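Local coordinates for Ras GTPase-activating-like protein IQGAP2 (Homo sapiens, PDB 5CJP) that probably binds the active, GTP-loaded form of Rho-family GTPases such as Cdc42 through its GAP-related domain, without speeding GTP hydrolysis, at residues D85-N90 and L226-N231; S126-T131 and N260-R265; N171-S176 and E288-M293; E178-V183 and G268-V273; K186-I191 and K272-A277. One frame throughout, in Å; residues are numbered along the deposited sequence.

Contact 1 of 5, residues D85-N90 and L226-N231; sequences DIVTGN and LKIVGN
V87 and N231 face each other from opposite sides of this contact. V87 puts both of its methyls against the side-chain amide of N231. V87 CG1 lies 3.9 Å from N231 OD1, and V87 CG2 lies equally far, 3.9 Å, from N231 ND2. The amide is therefore packed by carbon here, with no bond across. N231 reaches out because its CG is anti to the backbone N (chi1 170°), beside the carbonyl carbon. One turn earlier on the same helix, I228 meets I86. The two isoleucine side chains cross at about a right angle. I86 CD1 touches I228 CD1 at 4.1 Å and I228 CG2 at 4.2 Å. A looser contact joins the two pairs, V87 CG2 to I228 CG2 at 4.4 Å.

Behind this first shell, the short helix 85-88 is held by one bond of its own and by neighbours on the chain. G89 N donates to D85 O at 2.8 Å. D85 OD2 turns back to accept from the backbone N atoms of D81 and Q82. N90 then leaves helical geometry with positive phi. The side chain of V87 also packs on an aromatic side chain of another protein's chain, and a bound GTP lies about 7 Å from it.

The contact thus lays helix 85-88 against helix 222-243. Helix 200-216 packs alongside, with I213 on I86 and L209 on I228, and helix 294-311 packs on helix 222-243 through F308 on V229.

Contact 2 of 5, residues S126-T131 and N260-R265; sequences SLIINT and NSDQRR
The helix that carries R265 toward N130 has its start fixed by a bond from N260 N to Q263 OE1, 2.7 Å long. This bond is nearly straight, 168° at the hydrogen. It lies in the carbonyl plane on a lone pair of OE1. N260 is the N-cap and Q263 stands three residues on, so this is one half of a capping box. The side chain of N260 does not supply the other half.

Across the contact, the R265 side chain runs alongside the irregular segment 126-131. Its CD lies 3.4 Å from I129 O and 3.2 Å from N130 ND2. The N130 amide and the R265 guanidinium are almost parallel, 13° apart, but they meet obliquely and without a bond. R265 is extended at first, with CG anti to the backbone N (chi1 -167°), and then bends at chi3. The polar ends find partners elsewhere. N130 OD1 accepts from N132 N, which makes an Asx turn, and R265 NH1 has a long, weak ion pair with E135. Near the surface, I128 CG2 approaches D262 OD2 at 4.4 Å.

I129 turns to helix 167-193, onto L180 and V183. The arrangement is an irregular connector between helices 111-123 and 133-139, laid over the first turn of helix 261-278 in the all-helical GAP-related domain.

Contact 3 of 5, residues N171-S176 and E288-M293; sequences NKLEAS and EHLSSM
L173 packs on H289, the side chains crossing at about a right angle. L173 CD1 sits at the edge of the imidazole, near its plane, 4.0 Å from H289 CD2. L173 CD2 adds a second touch, 4.1 Å from H289 CB. The apolar contact is with the other leucine, L290, which reaches L173 with CD1 to CD1 at 4.3 Å. The same L290 methyl lies over one face of the H289 ring, offset toward the rim. The ring is thus met at its edge by L173 and on a face by L290.

The polar contacts run around this cluster. With chi1 at 57°, the H289 imidazole is placed so that CD2 meets L173 while NE2 bonds to T131 O, which fixes how the ring is turned. E288 O accepts twice from one residue, from S291 OG at 2.8 Å and from S291 N at 2.9 Å. On the helix side, S176 OG bonds to N130 N.

This is a compact 3-10 turn, 288-290, in the link between helices 261-278 and 294-311, and it packs on helix 167-193 in the largely helical fold.

Contact 4 of 5, residues E178-V183 and G268-V273; sequences ENLRRV and GSVAKV
Two long helices of the GAP-related domain, 167-193 and 261-278, pack here through L180 and the face made by S269, V270 and V273. This is a steep helix-helix crossing in a helical bundle. The axes of the two short segments approach to 9.7 Å and cross at -74°.

From helix 167-193, L180 makes all the contacts within 4.5 Å, and its two methyls divide the work. CD1 goes to V273, where it meets CG2 at 3.8 Å. These two side chains reach toward each other, tip to tip. CD2 lies over the backbone at S269, 3.7 Å from S269 O. It also touches S269 CB, and V270 CG2 at 4.1 Å.

S269 is a polar residue in an apolar face, yet its hydroxyl is satisfied. OG is anti to the carbonyl carbon (chi1 -73°), beside the backbone N, and bonds back to R265 O within its own helix. That leaves CB for L180. I129 and T131 cover L180 from the loop side, and L297 of helix 294-311 packs on V273. S269 and K272 also pack on aromatic side chains of another protein chain. On helix 167-193, turned away from the partner helix, R181 NH1 makes a salt bridge with E178 OE2 at 2.7 Å.

Contact 5 of 5, residues K186-I191 and K272-A277; sequences KVLNSI and KVLQHA
L274 points from helix 261-278 into the helical bundle and meets V187, L188 and I191 of helix 167-193. The segment axes come within 11.5 Å and cross at -53°. The gap is wide, and one leucine bridges it.

CB of L274 heads toward the partner helix but stays short of it. CG follows, anti to the carbonyl carbon (chi1 -72°) and beside the backbone N. This carries the two methyls to helix 167-193, where they part. CD1 takes the nearer partner, V187 CG1, at 3.7 Å. The two side chains cross at a slant. CD1 also reaches I191 CD1, at a looser 4.5 Å. CD2 turns to L188 and meets its CB at 4.3 Å. L274 thus lies against three residues on adjoining turns, all of them buried.

Other helices close the sides: V117 and I121 of helix 111-123 pack on V187, Y234 of helix 222-243 packs on L274, and T300 of helix 294-311 touches both L188 and A277. Just after L274, Q275 NE2 bonds to the backbone of another protein chain. Within helix 167-193, K186 O accepts twice from S190. OG arrives at 3.0 Å, tilted 31° from the carbonyl plane, and S190 N comes from the opposite face.

Overall arrangement
Contacts 2, 3, 4 and 5 form one connected group along helices 167-193 and 261-278. Contacts 4 and 5 lie closest, with centres 8 Å apart, and share K272 and V273. Contact 2 joins contact 4 through I129 CG2 and L180 CG, 3.4 Å apart. It joins contact 3 through T131 O and H289 NE2, 2.8 Å apart, a probable hydrogen bond. Contact 1 stands apart. Its centre is 18 Å from that of contact 5 and 30 Å from that of contact 3. A bound GTP lies about 7 Å from its V87 side chain. Separately, N57, R59, E60 and Y326 line a GTP pocket. Other-protein side chains touch contacts 1, 2 and 4.

Contact 1 of 5, residues D85-N90 and L226-N231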
# COMPACT_ATOMS: atom_id res chain seq x y z
N ASP E 85 27.11 0.76 33.36
CA ASP E 85 26.90 -0.44 32.56
C ASP E 85 25.60 -0.33 31.76
O ASP E 85 25.49 -0.92 30.68
CB ASP E 85 26.87 -1.70 33.44
CG ASP E 85 28.27 -2.19 33.82
OD1 ASP E 85 29.12 -2.33 32.92
OD2 ASP E 85 28.52 -2.45 35.03
N ILE E 86 24.61 0.40 32.29
CA ILE E 86 23.35 0.57 31.57
C ILE E 86 23.62 1.44 30.36
O ILE E 86 22.77 1.58 29.49
CB ILE E 86 22.24 1.27 32.39
CG1 ILE E 86 22.69 1.49 33.82
CG2 ILE E 86 20.96 0.48 32.35
CD1 ILE E 86 23.69 2.56 33.92
N VAL E 87 24.81 2.03 30.32
CA VAL E 87 25.18 2.88 29.20
C VAL E 87 26.14 2.17 28.24
O VAL E 87 25.92 2.17 27.03
CB VAL E 87 25.84 4.20 29.67
CG1 VAL E 87 26.22 5.03 28.48
CG2 VAL E 87 24.88 4.98 30.55
N THR E 88 27.20 1.58 28.78
CA THR E 88 28.19 0.88 27.95
C THR E 88 27.61 -0.41 27.36
O THR E 88 28.02 -0.87 26.29
CB THR E 88 29.46 0.51 28.76
OG1 THR E 88 29.11 -0.41 29.80
CG2 THR E 88 30.09 1.76 29.37
N GLY E 89 26.65 -0.99 28.08
CA GLY E 89 26.03 -2.23 27.65
C GLY E 89 25.05 -2.10 26.50
O GLY E 89 24.55 -3.10 26.01
N ASN E 90 24.77 -0.86 26.08
CA ASN E 90 23.85 -0.61 24.96
C ASN E 90 22.64 -1.55 24.99
O ASN E 90 22.37 -2.26 24.02
CB ASN E 90 24.62 -0.78 23.65
CG ASN E 90 23.77 -0.51 22.42
OD1 ASN E 90 23.86 -1.23 21.42
ND2 ASN E 90 22.95 0.53 22.48
N LEU E 226 21.94 11.58 37.24
CA LEU E 226 21.47 12.48 36.20
C LEU E 226 22.29 12.41 34.91
O LEU E 226 21.80 12.76 33.83
CB LEU E 226 21.38 13.90 36.75
CG LEU E 226 20.35 14.04 37.88
CD1 LEU E 226 20.34 15.46 38.42
CD2 LEU E 226 18.96 13.69 37.39
N LYS E 227 23.53 11.95 35.00
CA LYS E 227 24.34 11.84 33.80
C LYS E 227 23.84 10.65 32.98
O LYS E 227 23.93 10.64 31.75
CB LYS E 227 25.82 11.67 34.15
CG LYS E 227 26.49 12.97 34.57
CD LYS E 227 27.98 12.77 34.79
CE LYS E 227 28.69 14.10 34.87
NZ LYS E 227 30.17 13.92 34.85
N ILE E 228 23.29 9.66 33.68
CA ILE E 228 22.74 8.48 33.04
C ILE E 228 21.45 8.90 32.36
O ILE E 228 21.25 8.62 31.17
CB ILE E 228 22.42 7.41 34.08
CG1 ILE E 228 23.73 6.98 34.75
CG2 ILE E 228 21.74 6.22 33.44
CD1 ILE E 228 23.50 6.14 35.93
N VAL E 229 20.59 9.58 33.12
CA VAL E 229 19.33 10.08 32.60
C VAL E 229 19.55 11.03 31.44
O VAL E 229 18.76 11.06 30.50
CB VAL E 229 18.54 10.82 33.67
CG1 VAL E 229 17.42 11.64 33.03
CG2 VAL E 229 17.95 9.82 34.65
N GLY E 230 20.62 11.80 31.51
CA GLY E 230 20.90 12.73 30.43
C GLY E 230 21.38 12.00 29.19
O GLY E 230 21.26 12.51 28.09
N ASN E 231 21.95 10.81 29.38
CA ASN E 231 22.44 10.01 28.28
C ASN E 231 21.25 9.56 27.45
O ASN E 231 21.29 9.57 26.23
CB ASN E 231 23.18 8.78 28.80
CG ASN E 231 23.50 7.78 27.70
OD1 ASN E 231 24.38 8.02 26.87
ND2 ASN E 231 22.79 6.66 27.68

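Contact 2 of 5, residues S126-T131 and N260-R265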
# COMPACT_ATOMS: atom_id res chain seq x y z
N SER E 126 26.21 31.36 4.93
CA SER E 126 27.54 31.88 5.22
C SER E 126 28.20 31.27 6.46
O SER E 126 29.41 31.39 6.64
CB SER E 126 27.49 33.40 5.40
OG SER E 126 27.17 33.75 6.74
N LEU E 127 27.39 30.65 7.31
CA LEU E 127 27.89 30.04 8.54
C LEU E 127 28.82 28.88 8.22
O LEU E 127 28.46 27.96 7.47
CB LEU E 127 26.73 29.56 9.39
CG LEU E 127 27.10 28.91 10.72
CD1 LEU E 127 27.82 29.90 11.65
CD2 LEU E 127 25.83 28.42 11.35
N ILE E 128 30.02 28.93 8.78
CA ILE E 128 31.04 27.91 8.57
C ILE E 128 31.83 27.77 9.85
O ILE E 128 32.93 28.31 9.97
CB ILE E 128 32.02 28.31 7.47
CG1 ILE E 128 31.28 28.48 6.15
CG2 ILE E 128 33.08 27.27 7.30
CD1 ILE E 128 32.12 29.16 5.15
N ILE E 129 31.28 27.04 10.81
CA ILE E 129 31.96 26.81 12.07
C ILE E 129 32.98 25.68 11.88
O ILE E 129 32.71 24.69 11.18
CB ILE E 129 30.95 26.42 13.18
CG1 ILE E 129 29.92 27.53 13.36
CG2 ILE E 129 31.68 26.19 14.49
CD1 ILE E 129 28.72 27.11 14.17
N ASN E 130 34.15 25.84 12.48
CA ASN E 130 35.20 24.82 12.40
C ASN E 130 36.17 25.00 13.56
O ASN E 130 37.05 25.86 13.54
CB ASN E 130 35.97 24.92 11.09
CG ASN E 130 36.71 23.62 10.75
OD1 ASN E 130 37.40 23.04 11.58
ND2 ASN E 130 36.55 23.17 9.51
N THR E 131 36.00 24.16 14.57
CA THR E 131 36.83 24.22 15.77
C THR E 131 38.17 23.51 15.62
O THR E 131 38.84 23.24 16.62
CB THR E 131 36.06 23.60 16.95
OG1 THR E 131 35.56 22.31 16.57
CG2 THR E 131 34.89 24.49 17.32
N ASN E 260 25.18 19.85 3.33
CA ASN E 260 26.56 20.10 2.90
C ASN E 260 27.49 19.69 4.02
O ASN E 260 27.07 19.55 5.16
CB ASN E 260 26.80 21.59 2.64
CG ASN E 260 25.83 22.18 1.65
OD1 ASN E 260 25.79 21.78 0.49
ND2 ASN E 260 25.05 23.16 2.10
N SER E 261 28.76 19.52 3.69
CA SER E 261 29.72 19.15 4.71
C SER E 261 29.79 20.28 5.72
O SER E 261 30.03 20.07 6.91
CB SER E 261 31.10 18.95 4.07
OG SER E 261 31.01 18.12 2.93
N ASP E 262 29.57 21.50 5.25
CA ASP E 262 29.60 22.68 6.12
C ASP E 262 28.42 22.70 7.08
O ASP E 262 28.56 23.11 8.23
CB ASP E 262 29.61 23.94 5.27
CG ASP E 262 30.93 24.14 4.53
OD1 ASP E 262 30.91 24.81 3.47
OD2 ASP E 262 31.97 23.64 5.02
N GLN E 263 27.26 22.26 6.61
CA GLN E 263 26.07 22.22 7.44
C GLN E 263 26.24 21.09 8.45
O GLN E 263 25.83 21.22 9.61
CB GLN E 263 24.83 22.01 6.57
CG GLN E 263 24.65 23.10 5.51
CD GLN E 263 23.48 22.85 4.57
OE1 GLN E 263 23.40 21.79 3.93
NE2 GLN E 263 22.58 23.82 4.47
N ARG E 264 26.85 19.99 8.01
CA ARG E 264 27.10 18.85 8.89
C ARG E 264 28.04 19.25 10.01
O ARG E 264 27.77 18.99 11.19
CB ARG E 264 27.77 17.72 8.12
CG ARG E 264 26.84 16.62 7.74
CD ARG E 264 26.37 15.84 8.95
NE ARG E 264 24.99 15.42 8.76
CZ ARG E 264 24.53 14.84 7.65
NH1 ARG E 264 25.34 14.61 6.64
NH2 ARG E 264 23.25 14.51 7.56
N ARG E 265 29.16 19.87 9.63
CA ARG E 265 30.17 20.31 10.57
C ARG E 265 29.59 21.34 11.55
O ARG E 265 30.02 21.42 12.71
CB ARG E 265 31.36 20.89 9.81
CG ARG E 265 32.60 21.09 10.66
CD ARG E 265 33.68 21.73 9.82
NE ARG E 265 33.91 20.98 8.59
CZ ARG E 265 34.49 19.78 8.55
NH1 ARG E 265 34.90 19.19 9.67
NH2 ARG E 265 34.65 19.16 7.39

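Contact 3 of 5, residues N171-S176 and E288-M293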
# COMPACT_ATOMS: atom_id res chain seq x y z
N ASN E 171 42.01 33.92 14.22
CA ASN E 171 40.81 34.75 14.14
C ASN E 171 39.58 34.02 13.65
O ASN E 171 38.49 34.22 14.19
CB ASN E 171 41.06 35.98 13.26
CG ASN E 171 41.71 37.11 14.02
OD1 ASN E 171 41.23 37.50 15.09
ND2 ASN E 171 42.80 37.65 13.48
N LYS E 172 39.74 33.20 12.62
CA LYS E 172 38.62 32.43 12.07
C LYS E 172 38.08 31.57 13.21
O LYS E 172 36.87 31.50 13.45
CB LYS E 172 39.09 31.53 10.92
CG LYS E 172 39.99 32.23 9.90
CD LYS E 172 39.25 33.29 9.10
CE LYS E 172 38.39 32.66 8.02
NZ LYS E 172 37.51 33.66 7.36
N LEU E 173 38.99 30.93 13.92
CA LEU E 173 38.63 30.09 15.04
C LEU E 173 37.85 30.95 16.04
O LEU E 173 36.80 30.53 16.53
CB LEU E 173 39.89 29.51 15.72
CG LEU E 173 39.69 28.69 17.00
CD1 LEU E 173 39.12 27.31 16.65
CD2 LEU E 173 41.00 28.55 17.73
N GLU E 174 38.39 32.13 16.34
CA GLU E 174 37.77 33.08 17.28
C GLU E 174 36.31 33.29 16.94
O GLU E 174 35.43 33.17 17.80
CB GLU E 174 38.49 34.44 17.24
CG GLU E 174 39.91 34.50 17.81
CD GLU E 174 39.95 34.29 19.30
OE1 GLU E 174 41.05 34.42 19.88
OE2 GLU E 174 38.90 33.99 19.90
N ALA E 175 36.06 33.63 15.68
CA ALA E 175 34.71 33.88 15.18
C ALA E 175 33.86 32.63 15.27
O ALA E 175 32.72 32.68 15.74
CB ALA E 175 34.78 34.37 13.73
N SER E 176 34.40 31.50 14.80
CA SER E 176 33.67 30.24 14.84
C SER E 176 33.19 29.96 16.25
O SER E 176 32.07 29.51 16.46
CB SER E 176 34.57 29.09 14.37
OG SER E 176 34.65 29.06 12.95
N GLU E 288 42.16 22.42 24.10
CA GLU E 288 42.46 23.62 24.87
C GLU E 288 42.07 24.90 24.15
O GLU E 288 41.65 25.85 24.80
CB GLU E 288 43.95 23.67 25.21
CG GLU E 288 44.28 23.25 26.63
CD GLU E 288 43.61 24.13 27.68
OE1 GLU E 288 43.80 25.37 27.63
OE2 GLU E 288 42.91 23.58 28.57
N HIS E 289 42.21 24.92 22.83
CA HIS E 289 41.88 26.12 22.06
C HIS E 289 40.40 26.53 22.13
O HIS E 289 40.03 27.62 21.68
CB HIS E 289 42.31 25.92 20.61
CG HIS E 289 41.70 24.72 19.97
ND1 HIS E 289 41.76 23.46 20.52
CD2 HIS E 289 40.99 24.59 18.82
CE1 HIS E 289 41.11 22.61 19.75
NE2 HIS E 289 40.64 23.27 18.71
N LEU E 290 39.57 25.67 22.70
CA LEU E 290 38.14 25.95 22.84
C LEU E 290 37.79 26.26 24.29
O LEU E 290 36.63 26.54 24.61
CB LEU E 290 37.32 24.75 22.37
CG LEU E 290 36.95 24.66 20.89
CD1 LEU E 290 38.17 24.85 20.03
CD2 LEU E 290 36.31 23.30 20.62
N SER E 291 38.80 26.23 25.16
CA SER E 291 38.63 26.48 26.59
C SER E 291 37.85 27.74 26.96
O SER E 291 37.31 27.84 28.06
CB SER E 291 40.00 26.51 27.28
OG SER E 291 40.77 27.61 26.83
N SER E 292 37.79 28.71 26.06
CA SER E 292 37.06 29.93 26.34
C SER E 292 35.58 29.63 26.57
O SER E 292 34.86 30.43 27.17
CB SER E 292 37.22 30.92 25.19
OG SER E 292 36.75 30.38 23.98
N MET E 293 35.14 28.46 26.11
CA MET E 293 33.74 28.05 26.24
C MET E 293 33.45 27.33 27.54
O MET E 293 32.29 27.08 27.86
CB MET E 293 33.34 27.14 25.07
CG MET E 293 33.43 27.80 23.70
SD MET E 293 32.91 26.79 22.27
CE MET E 293 31.18 27.18 22.16

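Contact 4 of 5, residues E178-V183 and G268-V273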
# COMPACT_ATOMS: atom_id res chain seq x y z
N GLU E 178 32.47 32.11 18.34
CA GLU E 178 31.42 33.07 18.65
C GLU E 178 30.14 32.58 18.02
O GLU E 178 29.10 32.52 18.67
CB GLU E 178 31.77 34.45 18.12
CG GLU E 178 31.88 35.49 19.21
CD GLU E 178 30.59 35.66 19.98
OE1 GLU E 178 29.65 36.26 19.43
OE2 GLU E 178 30.52 35.17 21.14
N ASN E 179 30.24 32.23 16.74
CA ASN E 179 29.10 31.73 16.00
C ASN E 179 28.53 30.50 16.70
O ASN E 179 27.34 30.44 16.99
CB ASN E 179 29.52 31.34 14.57
CG ASN E 179 29.90 32.54 13.72
OD1 ASN E 179 29.06 33.39 13.40
ND2 ASN E 179 31.16 32.61 13.34
N LEU E 180 29.40 29.53 16.97
CA LEU E 180 29.01 28.28 17.62
C LEU E 180 28.22 28.51 18.90
O LEU E 180 27.15 27.93 19.09
CB LEU E 180 30.25 27.42 17.92
CG LEU E 180 30.23 25.91 17.59
CD1 LEU E 180 31.42 25.25 18.30
CD2 LEU E 180 28.93 25.24 18.04
N ARG E 181 28.75 29.36 19.78
CA ARG E 181 28.09 29.64 21.05
C ARG E 181 26.72 30.26 20.84
O ARG E 181 25.80 30.06 21.63
CB ARG E 181 28.94 30.57 21.90
CG ARG E 181 28.48 30.65 23.35
CD ARG E 181 28.39 32.09 23.78
NE ARG E 181 27.36 32.80 23.02
CZ ARG E 181 27.47 34.06 22.62
NH1 ARG E 181 28.56 34.76 22.89
NH2 ARG E 181 26.48 34.63 21.94
N ARG E 182 26.59 31.03 19.77
CA ARG E 182 25.36 31.71 19.44
C ARG E 182 24.27 30.75 18.93
O ARG E 182 23.13 30.83 19.36
CB ARG E 182 25.64 32.75 18.37
CG ARG E 182 25.05 34.10 18.64
CD ARG E 182 25.09 34.91 17.37
NE ARG E 182 24.29 34.25 16.34
CZ ARG E 182 24.80 33.73 15.22
NH1 ARG E 182 26.11 33.78 14.98
NH2 ARG E 182 23.98 33.17 14.34
N VAL E 183 24.64 29.87 18.00
CA VAL E 183 23.68 28.90 17.47
C VAL E 183 23.34 27.87 18.52
O VAL E 183 22.20 27.43 18.63
CB VAL E 183 24.21 28.17 16.24
CG1 VAL E 183 23.57 28.74 15.00
CG2 VAL E 183 25.70 28.32 16.13
N GLY E 268 27.00 19.32 13.73
CA GLY E 268 27.85 18.44 14.50
C GLY E 268 28.58 19.19 15.59
O GLY E 268 28.72 18.69 16.70
N SER E 269 29.05 20.40 15.29
CA SER E 269 29.75 21.17 16.30
C SER E 269 28.82 21.54 17.46
O SER E 269 29.23 21.57 18.63
CB SER E 269 30.35 22.44 15.69
OG SER E 269 31.48 22.13 14.89
N VAL E 270 27.56 21.80 17.15
CA VAL E 270 26.64 22.14 18.21
C VAL E 270 26.48 20.93 19.08
O VAL E 270 26.53 21.03 20.30
CB VAL E 270 25.26 22.55 17.68
CG1 VAL E 270 24.37 22.92 18.85
CG2 VAL E 270 25.38 23.73 16.72
N ALA E 271 26.30 19.76 18.46
CA ALA E 271 26.13 18.52 19.20
C ALA E 271 27.31 18.23 20.12
O ALA E 271 27.14 17.70 21.22
CB ALA E 271 25.94 17.38 18.25
N LYS E 272 28.51 18.57 19.67
CA LYS E 272 29.68 18.33 20.49
C LYS E 272 29.65 19.24 21.72
O LYS E 272 29.83 18.77 22.84
CB LYS E 272 30.96 18.56 19.67
CG LYS E 272 32.22 18.14 20.40
CD LYS E 272 33.43 18.35 19.54
CE LYS E 272 34.72 18.11 20.29
NZ LYS E 272 35.89 18.51 19.45
N VAL E 273 29.42 20.52 21.51
CA VAL E 273 29.36 21.43 22.66
C VAL E 273 28.29 21.00 23.65
O VAL E 273 28.53 20.95 24.85
CB VAL E 273 29.08 22.87 22.24
CG1 VAL E 273 28.89 23.73 23.48
CG2 VAL E 273 30.24 23.40 21.42

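Contact 5 of 5, residues K186-I191 and K272-A277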
# COMPACT_ATOMS: atom_id res chain seq x y z
N LYS E 186 20.72 28.99 20.94
CA LYS E 186 19.40 28.93 20.34
C LYS E 186 18.85 27.51 20.48
O LYS E 186 17.72 27.32 20.93
CB LYS E 186 19.46 29.34 18.86
CG LYS E 186 19.68 30.83 18.66
CD LYS E 186 19.42 31.27 17.23
CE LYS E 186 19.48 32.80 17.14
NZ LYS E 186 19.20 33.34 15.77
N VAL E 187 19.65 26.51 20.12
CA VAL E 187 19.22 25.12 20.25
C VAL E 187 18.87 24.79 21.69
O VAL E 187 17.80 24.28 21.99
CB VAL E 187 20.31 24.14 19.79
CG1 VAL E 187 19.90 22.74 20.14
CG2 VAL E 187 20.55 24.28 18.30
N LEU E 188 19.81 25.08 22.58
CA LEU E 188 19.65 24.82 23.99
C LEU E 188 18.37 25.40 24.57
O LEU E 188 17.66 24.72 25.31
CB LEU E 188 20.84 25.38 24.76
CG LEU E 188 20.70 25.36 26.27
CD1 LEU E 188 20.59 23.91 26.73
CD2 LEU E 188 21.89 26.07 26.93
N ASN E 189 18.07 26.64 24.26
CA ASN E 189 16.86 27.25 24.80
C ASN E 189 15.58 26.58 24.31
O ASN E 189 14.61 26.47 25.07
CB ASN E 189 16.85 28.76 24.50
CG ASN E 189 17.85 29.55 25.37
OD1 ASN E 189 18.32 30.62 24.98
ND2 ASN E 189 18.17 29.02 26.55
N SER E 190 15.56 26.12 23.06
CA SER E 190 14.38 25.45 22.53
C SER E 190 14.14 24.21 23.37
O SER E 190 13.02 23.95 23.83
CB SER E 190 14.62 25.01 21.09
OG SER E 190 15.07 26.09 20.29
N ILE E 191 15.21 23.44 23.57
CA ILE E 191 15.14 22.22 24.36
C ILE E 191 14.75 22.48 25.82
O ILE E 191 13.75 21.96 26.30
CB ILE E 191 16.50 21.45 24.35
CG1 ILE E 191 16.91 21.10 22.91
CG2 ILE E 191 16.39 20.19 25.17
CD1 ILE E 191 18.34 20.61 22.74
N LYS E 272 28.51 18.57 19.67
CA LYS E 272 29.68 18.33 20.49
C LYS E 272 29.65 19.24 21.72
O LYS E 272 29.83 18.77 22.84
CB LYS E 272 30.96 18.56 19.67
CG LYS E 272 32.22 18.14 20.40
CD LYS E 272 33.43 18.35 19.54
CE LYS E 272 34.72 18.11 20.29
NZ LYS E 272 35.89 18.51 19.45
N VAL E 273 29.42 20.52 21.51
CA VAL E 273 29.36 21.43 22.66
C VAL E 273 28.29 21.00 23.65
O VAL E 273 28.53 20.95 24.85
CB VAL E 273 29.08 22.87 22.24
CG1 VAL E 273 28.89 23.73 23.48
CG2 VAL E 273 30.24 23.40 21.42
N LEU E 274 27.09 20.68 23.15
CA LEU E 274 26.02 20.27 24.04
C LEU E 274 26.28 18.93 24.75
O LEU E 274 25.87 18.77 25.91
CB LEU E 274 24.68 20.25 23.28
CG LEU E 274 24.06 21.61 22.90
CD1 LEU E 274 22.70 21.41 22.25
CD2 LEU E 274 23.90 22.48 24.13
N GLN E 275 26.96 17.99 24.10
CA GLN E 275 27.27 16.70 24.73
C GLN E 275 28.10 17.03 25.95
O GLN E 275 27.74 16.70 27.07
CB GLN E 275 28.11 15.82 23.82
CG GLN E 275 27.74 14.34 23.77
CD GLN E 275 27.39 13.68 25.11
OE1 GLN E 275 26.42 14.06 25.74
NE2 GLN E 275 28.18 12.68 25.53
N HIS E 276 29.23 17.69 25.72
CA HIS E 276 30.14 18.09 26.79
C HIS E 276 29.42 18.75 27.96
O HIS E 276 29.69 18.41 29.11
CB HIS E 276 31.21 19.03 26.24
CG HIS E 276 32.29 18.32 25.49
ND1 HIS E 276 33.47 17.92 26.08
CD2 HIS E 276 32.34 17.89 24.21
CE1 HIS E 276 34.20 17.28 25.19
NE2 HIS E 276 33.54 17.24 24.05
N ALA E 277 28.52 19.68 27.65
CA ALA E 277 27.77 20.36 28.69
C ALA E 277 26.90 19.38 29.45
O ALA E 277 26.92 19.35 30.68
CB ALA E 277 26.91 21.44 28.09